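Local coordinates for glutamate--tRNA ligase (Methanothermobacter thermautotrophicus, PDB 3AII), which is an archaeal non-discriminating glutamyl-tRNA synthetase that probably activates glutamate with ATP and transfers it to the acceptor end of tRNA(Glu), at residues G514-D519 with P544-Y549; D154-W157 with E161-E164; L109-A114 with E366-L371. All blocks are in the same frame, centred on the assembly; numbering follows the deposited sequence.

Overall arrangement
The three contacts show how chemistry follows place in a fold. Contact 1 lies in the anticodon-binding region, about 30 Å between centres from contact 3 and about 35 Å from contact 2; it is buried and wholly apolar, between two strands of one six-stranded sheet. Contacts 2 and 3 belong to the catalytic domain and touch each other: Asp154 OD2 lies 2.9 Å from Leu109 N, and Leu155 packs on Leu109. Contact 2 is only partly buried, and sets a leucine against a tryptophan, while Asp154 and Trp157, on the same helix turn, hold a bound 1,2-ethanediol. Contact 3 is buried where its helices meet, yet one of them begins with a histidine-rich polar cap.

Contact 1: residues G514-D519 with P544-Y549; sequences GVIEAD and PGMVFY
Ile516 carries the whole apolar contact, sending one branch to each of two partners. Its CG2 methyl lies 3.8 Å from Met546 CE, and the two side chains cross at about a right angle. Its CG1 lies anti to the backbone N (chi1 -168°) and carries CD1 out toward Phe548, whose side chain comes from the opposite direction. There Ile516 CD1 sits 3.9 Å from Phe548 CZ and equally near CE1, meeting the ring obliquely. A bend about the CG-SD bond (chi3 -99°) turns the Met546 CE methyl to the isoleucine.

These strands are not direct neighbours. Strand 500-505 lies between 511-516 and 546-552, pairing through Leu500 with Ile516 and through Glu503 with Met546, so the side chains meet over it, Ile516 CA and Met546 CA being 9.0 Å apart. The six-stranded sheet is consistent with the beta-barrel anticodon-binding domains of glutaminyl-type synthetases, and all three touching residues are buried; Met546 and Phe548 also rest on Leu539.

Polar side-chain interactions begin at Glu517. Its side chain sets off away from strand 546-552, and its OE2 takes a salt bridge from Arg438 and a hydrogen bond from Phe405 N.

Contact 2: residues D154-W157 with E161-E164; sequences DLEW and EWDE. With EDO (1,2-ethanediol), chain C.
Leu155 lies over one face of the Trp162 indole, the two side chains crossing at about a right angle. The methyl CD1 of Leu155 stands 4.2 Å from the centroid of the six-membered ring of Trp162 and only 12° off the ring normal, a CH-pi contact, while Leu155 CB comes within 3.7 Å of Trp162 CZ3. Trp162 holds its CG between the backbone N and the carbonyl carbon (chi1 64°), which turns the ring back toward the helix; its NE1 is bonded to Thr165 OG1, which helps to hold the five-membered-ring end. Glu156 adds its CG at 4.3 Å from Trp162 CH2, approaching the ring obliquely.

Helix 147-158 returns to strand 164-167 beside strand 130-135, as expected of the Rossmann-type catalytic domain of class I synthetases. Trp162 and Leu155 both touch Leu133 of that strand, so the indole packs against both helix and strand.

Asp154 and Trp157 receive an ethanediol, probably from the crystallisation liquor. Its O1 donates to Asp154 OD1 over 2.6 Å, and its C2 lies 3.4 Å above the Trp157 plane, offset toward the rim. Trp157 also packs on Leu355 and Ala359 of helix 355-360. A serine in place of Trp157 would probably leave the diol without its flat support and open a gap against that helix. Asp154 OD1 also forms a salt bridge with Arg356.

Contact 3: residues L109-A114 with E366-L371; sequences LHIGHA and EAIRKL
His110 N donates to His113 ND1 over 3.0 Å at a nearly straight 171°, entering close to the plane of the His113 ring. The bond belongs to the capping box that His110, the N-cap residue, and His113 form at the start of helix 111-126. A weak capping bond accompanies it: Gly112 N reaches His110 ND1 over 3.1 Å, bent to 123°. The two imidazole rings are inclined to each other, and His113 ND1 sits over the centre of the His110 ring, 3.2 Å above its plane. Leu109 CD2 lies over one face of the His113 ring. A beta carbon on Gly112 would be only 2.9 Å from His110 CE1, so a side chain here would probably collide with the His110 ring.

On another side of the same turn the contact is apolar, and Ile368 of helix 365-375 meets the new helix with both its branches. Ile368 CD1 touches Ile111 CD1 tip to tip at 3.5 Å, although the CB of Ile111 does not itself point at helix 365-375; the bend in its outer chain (chi2 -71°) brings the methyl across. Ile368 CG2, anti to the backbone N, meets Ala114 CB at 3.9 Å. Ile358 touches both Ile111 and Ile368, so helix 355-360 closes over the same joint.

The cap residues 110-113 spell His-Ile-Gly-His, the predicted HIGH motif, which in class I synthetases opens a helix of the Rossmann-type catalytic domain at the ATP-binding site.

Contact 1: residues G514-D519 with P544-Y549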
ATOM      1  N   GLY A 514     -18.206 -16.555  15.837  1.00 20.40           N
ATOM      2  CA  GLY A 514     -17.925 -17.756  16.611  1.00 20.14           C
ATOM      3  C   GLY A 514     -17.716 -17.447  18.074  1.00 17.00           C
ATOM      4  O   GLY A 514     -18.181 -16.425  18.576  1.00 17.31           O
ATOM      5  N   VAL A 515     -17.019 -18.353  18.758  1.00 14.42           N
ATOM      6  CA  VAL A 515     -16.678 -18.157  20.153  1.00 14.78           C
ATOM      7  C   VAL A 515     -15.184 -18.367  20.343  1.00 14.81           C
ATOM      8  O   VAL A 515     -14.546 -19.091  19.583  1.00 15.62           O
ATOM      9  CB  VAL A 515     -17.476 -19.074  21.103  1.00 19.29           C
ATOM     10  CG1 VAL A 515     -18.960 -18.683  21.091  1.00 20.59           C
ATOM     11  CG2 VAL A 515     -17.294 -20.547  20.721  1.00 19.06           C
ATOM     12  N   ILE A 516     -14.640 -17.724  21.366  1.00 17.82           N
ATOM     13  CA  ILE A 516     -13.212 -17.807  21.643  1.00 13.47           C
ATOM     14  C   ILE A 516     -13.025 -18.126  23.126  1.00 15.28           C
ATOM     15  O   ILE A 516     -13.887 -17.844  23.952  1.00 16.10           O
ATOM     16  CB  ILE A 516     -12.497 -16.481  21.213  1.00 17.37           C
ATOM     17  CG1 ILE A 516     -10.968 -16.632  21.220  1.00 16.76           C
ATOM     18  CG2 ILE A 516     -12.976 -15.290  22.072  1.00 16.03           C
ATOM     19  CD1 ILE A 516     -10.227 -15.506  20.476  1.00 14.74           C
ATOM     20  N   GLU A 517     -11.905 -18.746  23.465  1.00 15.90           N
ATOM     21  CA  GLU A 517     -11.670 -19.115  24.850  1.00 16.48           C
ATOM     22  C   GLU A 517     -11.520 -17.895  25.776  1.00 15.95           C
ATOM     23  O   GLU A 517     -11.151 -16.808  25.336  1.00 18.43           O
ATOM     24  CB  GLU A 517     -10.462 -20.043  24.947  1.00 18.09           C
ATOM     25  CG  GLU A 517      -9.141 -19.344  24.735  1.00 15.73           C
ATOM     26  CD  GLU A 517      -7.994 -20.331  24.760  1.00 20.18           C
ATOM     27  OE1 GLU A 517      -7.380 -20.510  25.834  1.00 18.30           O
ATOM     28  OE2 GLU A 517      -7.724 -20.932  23.705  1.00 18.15           O
ATOM     29  N   ALA A 518     -11.835 -18.112  27.057  1.00 18.03           N
ATOM     30  CA  ALA A 518     -11.879 -17.054  28.066  1.00 25.72           C
ATOM     31  C   ALA A 518     -10.652 -16.159  28.126  1.00 23.88           C
ATOM     32  O   ALA A 518     -10.772 -14.945  28.311  1.00 20.77           O
ATOM     33  CB  ALA A 518     -12.145 -17.664  29.452  1.00 28.11           C
ATOM     34  N   ASP A 519      -9.463 -16.733  27.973  1.00 27.34           N
ATOM     35  CA  ASP A 519      -8.240 -15.933  28.076  1.00 22.44           C
ATOM     36  C   ASP A 519      -8.081 -14.821  27.038  1.00 21.00           C
ATOM     37  O   ASP A 519      -7.340 -13.863  27.252  1.00 22.21           O
ATOM     38  CB  ASP A 519      -7.007 -16.832  28.057  1.00 24.15           C
ATOM     39  CG  ASP A 519      -6.702 -17.423  29.411  1.00 23.03           C
ATOM     40  OD1 ASP A 519      -6.953 -16.740  30.433  1.00 24.22           O
ATOM     41  OD2 ASP A 519      -6.213 -18.573  29.455  1.00 26.34           O
ATOM     42  N   PRO A 544     -17.382  -5.900  25.021  1.00 56.92           N
ATOM     43  CA  PRO A 544     -18.060  -7.167  24.728  1.00 57.35           C
ATOM     44  C   PRO A 544     -18.143  -7.416  23.228  1.00 39.44           C
ATOM     45  O   PRO A 544     -18.495  -6.517  22.462  1.00 43.42           O
ATOM     46  CB  PRO A 544     -19.466  -6.960  25.306  1.00 50.37           C
ATOM     47  CG  PRO A 544     -19.340  -5.811  26.252  1.00 60.89           C
ATOM     48  CD  PRO A 544     -18.277  -4.936  25.679  1.00 67.03           C
ATOM     49  N   GLY A 545     -17.808  -8.631  22.812  1.00 37.74           N
ATOM     50  CA  GLY A 545     -17.833  -8.965  21.405  1.00 29.49           C
ATOM     51  C   GLY A 545     -16.568  -8.499  20.719  1.00 36.19           C
ATOM     52  O   GLY A 545     -16.558  -7.484  20.022  1.00 37.80           O
ATOM     53  N   MET A 546     -15.492  -9.249  20.921  1.00 24.91           N
ATOM     54  CA  MET A 546     -14.229  -8.967  20.248  1.00 20.73           C
ATOM     55  C   MET A 546     -14.359  -9.050  18.727  1.00 20.95           C
ATOM     56  O   MET A 546     -14.988  -9.957  18.184  1.00 23.37           O
ATOM     57  CB  MET A 546     -13.170  -9.963  20.724  1.00 23.04           C
ATOM     58  CG  MET A 546     -12.608  -9.648  22.082  1.00 27.59           C
ATOM     59  SD  MET A 546     -11.600 -11.041  22.635  1.00 37.78           S
ATOM     60  CE  MET A 546     -12.743 -11.888  23.703  1.00 33.30           C
ATOM     61  N   VAL A 547     -13.746  -8.100  18.036  1.00 17.55           N
ATOM     62  CA  VAL A 547     -13.684  -8.156  16.583  1.00 15.27           C
ATOM     63  C   VAL A 547     -12.231  -8.185  16.117  1.00 19.36           C
ATOM     64  O   VAL A 547     -11.466  -7.277  16.422  1.00 18.50           O
ATOM     65  CB  VAL A 547     -14.392  -6.954  15.959  1.00 20.63           C
ATOM     66  CG1 VAL A 547     -14.331  -7.041  14.449  1.00 23.45           C
ATOM     67  CG2 VAL A 547     -15.840  -6.900  16.451  1.00 21.11           C
ATOM     68  N   PHE A 548     -11.865  -9.238  15.389  1.00 16.46           N
ATOM     69  CA  PHE A 548     -10.528  -9.375  14.819  1.00 17.95           C
ATOM     70  C   PHE A 548     -10.594  -9.147  13.326  1.00 16.83           C
ATOM     71  O   PHE A 548     -11.626  -9.415  12.699  1.00 20.57           O
ATOM     72  CB  PHE A 548     -10.003 -10.805  15.011  1.00 16.78           C
ATOM     73  CG  PHE A 548      -9.808 -11.204  16.449  1.00 16.68           C
ATOM     74  CD1 PHE A 548     -10.849 -11.757  17.172  1.00 16.34           C
ATOM     75  CD2 PHE A 548      -8.573 -11.047  17.063  1.00 15.75           C
ATOM     76  CE1 PHE A 548     -10.675 -12.144  18.497  1.00 18.02           C
ATOM     77  CE2 PHE A 548      -8.386 -11.424  18.387  1.00 14.32           C
ATOM     78  CZ  PHE A 548      -9.440 -11.974  19.107  1.00 16.13           C
ATOM     79  N   TYR A 549      -9.482  -8.687  12.762  1.00 17.08           N
ATOM     80  CA  TYR A 549      -9.280  -8.648  11.316  1.00 19.11           C
ATOM     81  C   TYR A 549      -8.256  -9.704  10.891  1.00 15.08           C
ATOM     82  O   TYR A 549      -7.133  -9.736  11.391  1.00 18.21           O
ATOM     83  CB  TYR A 549      -8.868  -7.234  10.857  1.00 18.89           C
ATOM     84  CG  TYR A 549     -10.067  -6.352  10.604  1.00 17.29           C
ATOM     85  CD1 TYR A 549     -10.343  -5.861   9.329  1.00 24.10           C
ATOM     86  CD2 TYR A 549     -10.950  -6.049  11.628  1.00 19.81           C
ATOM     87  CE1 TYR A 549     -11.466  -5.081   9.095  1.00 20.12           C
ATOM     88  CE2 TYR A 549     -12.073  -5.271  11.406  1.00 21.43           C
ATOM     89  CZ  TYR A 549     -12.326  -4.795  10.131  1.00 23.83           C
ATOM     90  OH  TYR A 549     -13.448  -4.023   9.904  1.00 30.43           O
TER

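Contact 2: residues D154-W157 with E161-E164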
ATOM      1  N   ASP A 154       1.783   7.187   6.655  1.00 16.71           N
ATOM      2  CA  ASP A 154       2.034   5.870   6.063  1.00 16.14           C
ATOM      3  C   ASP A 154       3.527   5.614   5.951  1.00 16.89           C
ATOM      4  O   ASP A 154       3.988   4.496   6.183  1.00 16.92           O
ATOM      5  CB  ASP A 154       1.403   5.744   4.671  1.00 17.66           C
ATOM      6  CG  ASP A 154      -0.137   5.701   4.697  1.00 20.81           C
ATOM      7  OD1 ASP A 154      -0.768   5.655   5.778  1.00 20.03           O
ATOM      8  OD2 ASP A 154      -0.725   5.747   3.599  1.00 26.76           O
ATOM      9  N   LEU A 155       4.282   6.643   5.562  1.00 16.22           N
ATOM     10  CA  LEU A 155       5.736   6.533   5.475  1.00 14.43           C
ATOM     11  C   LEU A 155       6.355   6.233   6.839  1.00 17.34           C
ATOM     12  O   LEU A 155       7.277   5.427   6.949  1.00 18.10           O
ATOM     13  CB  LEU A 155       6.332   7.826   4.928  1.00 13.99           C
ATOM     14  CG  LEU A 155       6.134   7.992   3.431  1.00 14.96           C
ATOM     15  CD1 LEU A 155       6.647   9.354   2.962  1.00 16.48           C
ATOM     16  CD2 LEU A 155       6.865   6.870   2.709  1.00 15.50           C
ATOM     17  N   GLU A 156       5.864   6.913   7.872  1.00 16.06           N
ATOM     18  CA  GLU A 156       6.337   6.667   9.231  1.00 20.84           C
ATOM     19  C   GLU A 156       6.068   5.210   9.597  1.00 20.60           C
ATOM     20  O   GLU A 156       6.925   4.528  10.157  1.00 18.37           O
ATOM     21  CB  GLU A 156       5.662   7.619  10.239  1.00 15.62           C
ATOM     22  CG  GLU A 156       6.105   9.094  10.127  1.00 17.31           C
ATOM     23  CD  GLU A 156       5.227  10.030  10.932  1.00 32.20           C
ATOM     24  OE1 GLU A 156       4.146   9.596  11.376  1.00 31.09           O
ATOM     25  OE2 GLU A 156       5.604  11.206  11.118  1.00 24.71           O
ATOM     26  N   TRP A 157       4.880   4.726   9.267  1.00 14.67           N
ATOM     27  CA  TRP A 157       4.534   3.336   9.545  1.00 17.71           C
ATOM     28  C   TRP A 157       5.534   2.383   8.901  1.00 20.72           C
ATOM     29  O   TRP A 157       5.945   1.391   9.522  1.00 18.17           O
ATOM     30  CB  TRP A 157       3.115   3.035   9.072  1.00 17.42           C
ATOM     31  CG  TRP A 157       2.704   1.607   9.279  1.00 20.07           C
ATOM     32  CD1 TRP A 157       2.295   1.036  10.455  1.00 22.82           C
ATOM     33  CD2 TRP A 157       2.660   0.565   8.293  1.00 19.92           C
ATOM     34  NE1 TRP A 157       1.998  -0.290  10.258  1.00 21.43           N
ATOM     35  CE2 TRP A 157       2.215  -0.607   8.945  1.00 22.10           C
ATOM     36  CE3 TRP A 157       2.958   0.505   6.927  1.00 18.00           C
ATOM     37  CZ2 TRP A 157       2.057  -1.825   8.277  1.00 21.07           C
ATOM     38  CZ3 TRP A 157       2.799  -0.703   6.261  1.00 18.93           C
ATOM     39  CH2 TRP A 157       2.349  -1.856   6.943  1.00 18.47           C
ATOM     40  N   GLU A 161      12.486   7.273   6.900  1.00 14.38           N
ATOM     41  CA  GLU A 161      12.888   8.596   7.370  1.00 15.51           C
ATOM     42  C   GLU A 161      13.248   9.451   6.168  1.00 19.94           C
ATOM     43  O   GLU A 161      13.771   8.947   5.172  1.00 16.17           O
ATOM     44  CB  GLU A 161      14.110   8.498   8.276  1.00 18.75           C
ATOM     45  CG  GLU A 161      13.876   7.762   9.582  1.00 20.52           C
ATOM     46  CD  GLU A 161      15.082   7.842  10.516  1.00 28.88           C
ATOM     47  OE1 GLU A 161      16.224   7.980  10.026  1.00 32.12           O
ATOM     48  OE2 GLU A 161      14.886   7.763  11.744  1.00 45.00           O
ATOM     49  N   TRP A 162      12.988  10.751   6.248  1.00 15.71           N
ATOM     50  CA  TRP A 162      13.379  11.620   5.149  1.00 14.17           C
ATOM     51  C   TRP A 162      13.831  12.984   5.663  1.00 17.01           C
ATOM     52  O   TRP A 162      13.783  13.221   6.878  1.00 17.71           O
ATOM     53  CB  TRP A 162      12.270  11.718   4.102  1.00 15.91           C
ATOM     54  CG  TRP A 162      10.966  12.351   4.527  1.00 14.79           C
ATOM     55  CD1 TRP A 162      10.525  13.603   4.195  1.00 14.94           C
ATOM     56  CD2 TRP A 162       9.905  11.738   5.273  1.00 16.79           C
ATOM     57  NE1 TRP A 162       9.273  13.820   4.722  1.00 13.17           N
ATOM     58  CE2 TRP A 162       8.868  12.688   5.386  1.00 14.51           C
ATOM     59  CE3 TRP A 162       9.742  10.488   5.893  1.00 13.39           C
ATOM     60  CZ2 TRP A 162       7.677  12.429   6.066  1.00 15.12           C
ATOM     61  CZ3 TRP A 162       8.546  10.218   6.571  1.00 14.37           C
ATOM     62  CH2 TRP A 162       7.532  11.198   6.661  1.00 15.22           C
ATOM     63  N   ASP A 163      14.284  13.851   4.761  1.00 14.18           N
ATOM     64  CA  ASP A 163      15.026  15.052   5.151  1.00 12.82           C
ATOM     65  C   ASP A 163      14.361  16.378   4.790  1.00 16.40           C
ATOM     66  O   ASP A 163      14.697  17.414   5.360  1.00 15.38           O
ATOM     67  CB  ASP A 163      16.438  15.027   4.554  1.00 17.95           C
ATOM     68  CG  ASP A 163      17.226  13.829   5.010  1.00 21.62           C
ATOM     69  OD1 ASP A 163      17.815  13.885   6.117  1.00 20.30           O
ATOM     70  OD2 ASP A 163      17.216  12.818   4.291  1.00 19.04           O
ATOM     71  N   GLU A 164      13.448  16.342   3.827  1.00 14.43           N
ATOM     72  CA  GLU A 164      12.767  17.554   3.369  1.00 13.20           C
ATOM     73  C   GLU A 164      11.424  17.148   2.833  1.00 14.81           C
ATOM     74  O   GLU A 164      11.286  16.063   2.251  1.00 15.07           O
ATOM     75  CB  GLU A 164      13.526  18.216   2.222  1.00 18.46           C
ATOM     76  CG  GLU A 164      14.701  19.028   2.643  1.00 30.73           C
ATOM     77  CD  GLU A 164      15.216  19.991   1.568  1.00 19.29           C
ATOM     78  OE1 GLU A 164      14.586  20.200   0.492  1.00 21.87           O
ATOM     79  OE2 GLU A 164      16.267  20.567   1.836  1.00 24.32           O
TER
HETATM   80  C1  EDO C 602      -0.467   3.058   7.595  1.00 26.05           C
HETATM   81  O1  EDO C 602      -0.578   4.402   8.105  1.00 24.87           O
HETATM   82  C2  EDO C 602      -0.630   2.074   8.748  1.00 25.53           C
HETATM   83  O2  EDO C 602      -1.939   2.223   9.316  1.00 25.74           O

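Contact 3: residues L109-A114 with E366-L371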
ATOM      1  N   LEU A 109      -1.162   5.673   0.735  1.00 19.86           N
ATOM      2  CA  LEU A 109      -0.263   4.781  -0.006  1.00 18.74           C
ATOM      3  C   LEU A 109      -0.744   3.331  -0.133  1.00 24.41           C
ATOM      4  O   LEU A 109      -1.390   2.785   0.764  1.00 22.69           O
ATOM      5  CB  LEU A 109       1.126   4.789   0.628  1.00 18.80           C
ATOM      6  CG  LEU A 109       1.798   6.150   0.789  1.00 20.00           C
ATOM      7  CD1 LEU A 109       3.221   5.961   1.286  1.00 24.55           C
ATOM      8  CD2 LEU A 109       1.778   6.919  -0.545  1.00 22.39           C
ATOM      9  N   HIS A 110      -0.414   2.710  -1.260  1.00 22.79           N
ATOM     10  CA  HIS A 110      -0.661   1.285  -1.440  1.00 24.38           C
ATOM     11  C   HIS A 110       0.657   0.530  -1.597  1.00 22.40           C
ATOM     12  O   HIS A 110       1.731   1.103  -1.469  1.00 18.39           O
ATOM     13  CB  HIS A 110      -1.619   1.021  -2.609  1.00 35.51           C
ATOM     14  CG  HIS A 110      -1.209   1.668  -3.893  1.00 37.13           C
ATOM     15  ND1 HIS A 110      -0.131   1.233  -4.634  1.00 56.24           N
ATOM     16  CD2 HIS A 110      -1.740   2.710  -4.576  1.00 46.94           C
ATOM     17  CE1 HIS A 110      -0.011   1.985  -5.715  1.00 47.28           C
ATOM     18  NE2 HIS A 110      -0.975   2.888  -5.703  1.00 49.80           N
ATOM     19  N   ILE A 111       0.584  -0.779  -1.820  1.00 29.14           N
ATOM     20  CA  ILE A 111       1.796  -1.591  -1.899  1.00 24.61           C
ATOM     21  C   ILE A 111       2.790  -1.152  -2.970  1.00 25.40           C
ATOM     22  O   ILE A 111       4.006  -1.191  -2.759  1.00 25.48           O
ATOM     23  CB  ILE A 111       1.456  -3.102  -2.064  1.00 38.04           C
ATOM     24  CG1 ILE A 111       1.134  -3.710  -0.707  1.00 42.27           C
ATOM     25  CG2 ILE A 111       2.626  -3.852  -2.676  1.00 38.98           C
ATOM     26  CD1 ILE A 111       2.346  -3.844   0.187  1.00 39.86           C
ATOM     27  N   GLY A 112       2.279  -0.711  -4.117  1.00 31.32           N
ATOM     28  CA  GLY A 112       3.126  -0.163  -5.161  1.00 35.70           C
ATOM     29  C   GLY A 112       3.938   1.024  -4.673  1.00 32.13           C
ATOM     30  O   GLY A 112       5.138   1.119  -4.924  1.00 30.00           O
ATOM     31  N   HIS A 113       3.294   1.933  -3.949  1.00 22.81           N
ATOM     32  CA  HIS A 113       4.021   3.061  -3.378  1.00 21.16           C
ATOM     33  C   HIS A 113       5.101   2.567  -2.451  1.00 23.09           C
ATOM     34  O   HIS A 113       6.202   3.080  -2.441  1.00 20.06           O
ATOM     35  CB  HIS A 113       3.106   3.954  -2.548  1.00 25.18           C
ATOM     36  CG  HIS A 113       2.118   4.732  -3.347  1.00 22.90           C
ATOM     37  ND1 HIS A 113       0.764   4.485  -3.301  1.00 28.51           N
ATOM     38  CD2 HIS A 113       2.283   5.782  -4.191  1.00 26.68           C
ATOM     39  CE1 HIS A 113       0.136   5.337  -4.094  1.00 47.75           C
ATOM     40  NE2 HIS A 113       1.033   6.137  -4.641  1.00 28.54           N
ATOM     41  N   ALA A 114       4.768   1.577  -1.631  1.00 21.88           N
ATOM     42  CA  ALA A 114       5.707   1.119  -0.624  1.00 23.29           C
ATOM     43  C   ALA A 114       7.052   0.729  -1.228  1.00 22.90           C
ATOM     44  O   ALA A 114       8.098   1.007  -0.644  1.00 25.21           O
ATOM     45  CB  ALA A 114       5.107  -0.044   0.188  1.00 27.54           C
ATOM     46  N   GLU A 366       7.713  -4.507   8.525  1.00 20.66           N
ATOM     47  CA  GLU A 366       8.984  -5.199   8.327  0.54 25.35           C
ATOM     48  C   GLU A 366       8.882  -6.248   7.222  1.00 20.30           C
ATOM     49  O   GLU A 366       9.847  -6.508   6.493  1.00 23.06           O
ATOM     50  CB  GLU A 366       9.420  -5.869   9.635  0.54 27.23           C
ATOM     51  CG  GLU A 366       9.873  -4.905  10.738  0.54 33.66           C
ATOM     52  CD  GLU A 366       8.732  -4.150  11.422  0.54 38.73           C
ATOM     53  OE1 GLU A 366       7.584  -4.650  11.457  0.54 13.11           O
ATOM     54  OE2 GLU A 366       8.998  -3.045  11.945  0.54 50.64           O
ATOM     55  N   ALA A 367       7.707  -6.880   7.130  1.00 21.47           N
ATOM     56  CA  ALA A 367       7.457  -7.883   6.093  1.00 18.20           C
ATOM     57  C   ALA A 367       7.475  -7.219   4.718  1.00 22.22           C
ATOM     58  O   ALA A 367       8.039  -7.754   3.759  1.00 22.29           O
ATOM     59  CB  ALA A 367       6.117  -8.585   6.322  1.00 18.56           C
ATOM     60  N   ILE A 368       6.854  -6.047   4.632  1.00 18.50           N
ATOM     61  CA  ILE A 368       6.838  -5.281   3.390  1.00 21.30           C
ATOM     62  C   ILE A 368       8.241  -4.832   3.010  1.00 19.00           C
ATOM     63  O   ILE A 368       8.655  -4.953   1.848  1.00 20.50           O
ATOM     64  CB  ILE A 368       5.923  -4.051   3.517  1.00 18.08           C
ATOM     65  CG1 ILE A 368       4.494  -4.490   3.826  1.00 17.48           C
ATOM     66  CG2 ILE A 368       5.959  -3.230   2.239  1.00 20.46           C
ATOM     67  CD1 ILE A 368       3.950  -5.505   2.864  1.00 30.00           C
ATOM     68  N   ARG A 369       8.977  -4.318   3.989  1.00 20.48           N
ATOM     69  CA  ARG A 369      10.336  -3.863   3.729  0.56 22.83           C
ATOM     70  C   ARG A 369      11.192  -5.020   3.233  1.00 24.84           C
ATOM     71  O   ARG A 369      11.926  -4.874   2.260  1.00 24.31           O
ATOM     72  CB  ARG A 369      10.970  -3.219   4.966  0.56 20.75           C
ATOM     73  CG  ARG A 369      12.380  -2.689   4.704  0.56 23.85           C
ATOM     74  CD  ARG A 369      12.947  -1.941   5.903  0.56 23.45           C
ATOM     75  NE  ARG A 369      12.211  -0.718   6.211  0.56 32.67           N
ATOM     76  CZ  ARG A 369      12.474   0.479   5.687  0.56 25.15           C
ATOM     77  NH1 ARG A 369      11.747   1.523   6.043  0.56 21.01           N
ATOM     78  NH2 ARG A 369      13.458   0.637   4.804  0.56 20.28           N
ATOM     79  N   LYS A 370      11.080  -6.171   3.885  1.00 22.36           N
ATOM     80  CA  LYS A 370      11.895  -7.324   3.506  1.00 25.81           C
ATOM     81  C   LYS A 370      11.592  -7.787   2.085  1.00 25.25           C
ATOM     82  O   LYS A 370      12.506  -8.106   1.322  1.00 27.66           O
ATOM     83  CB  LYS A 370      11.729  -8.481   4.502  1.00 27.67           C
ATOM     84  CG  LYS A 370      12.511  -9.722   4.099  1.00 40.15           C
ATOM     85  CD  LYS A 370      12.705 -10.700   5.242  1.00 53.45           C
ATOM     86  CE  LYS A 370      13.452 -11.943   4.752  1.00 44.25           C
ATOM     87  NZ  LYS A 370      13.870 -12.847   5.859  1.00 53.26           N
ATOM     88  N   LEU A 371      10.313  -7.800   1.730  1.00 23.10           N
ATOM     89  CA  LEU A 371       9.886  -8.190   0.390  1.00 22.13           C
ATOM     90  C   LEU A 371      10.528  -7.282  -0.649  1.00 27.51           C
ATOM     91  O   LEU A 371      11.180  -7.748  -1.588  1.00 26.32           O
ATOM     92  CB  LEU A 371       8.369  -8.092   0.265  1.00 25.60           C
ATOM     93  CG  LEU A 371       7.845  -8.372  -1.148  1.00 39.47           C
ATOM     94  CD1 LEU A 371       8.134  -9.813  -1.546  1.00 41.65           C
ATOM     95  CD2 LEU A 371       6.364  -8.072  -1.253  1.00 36.02           C
TER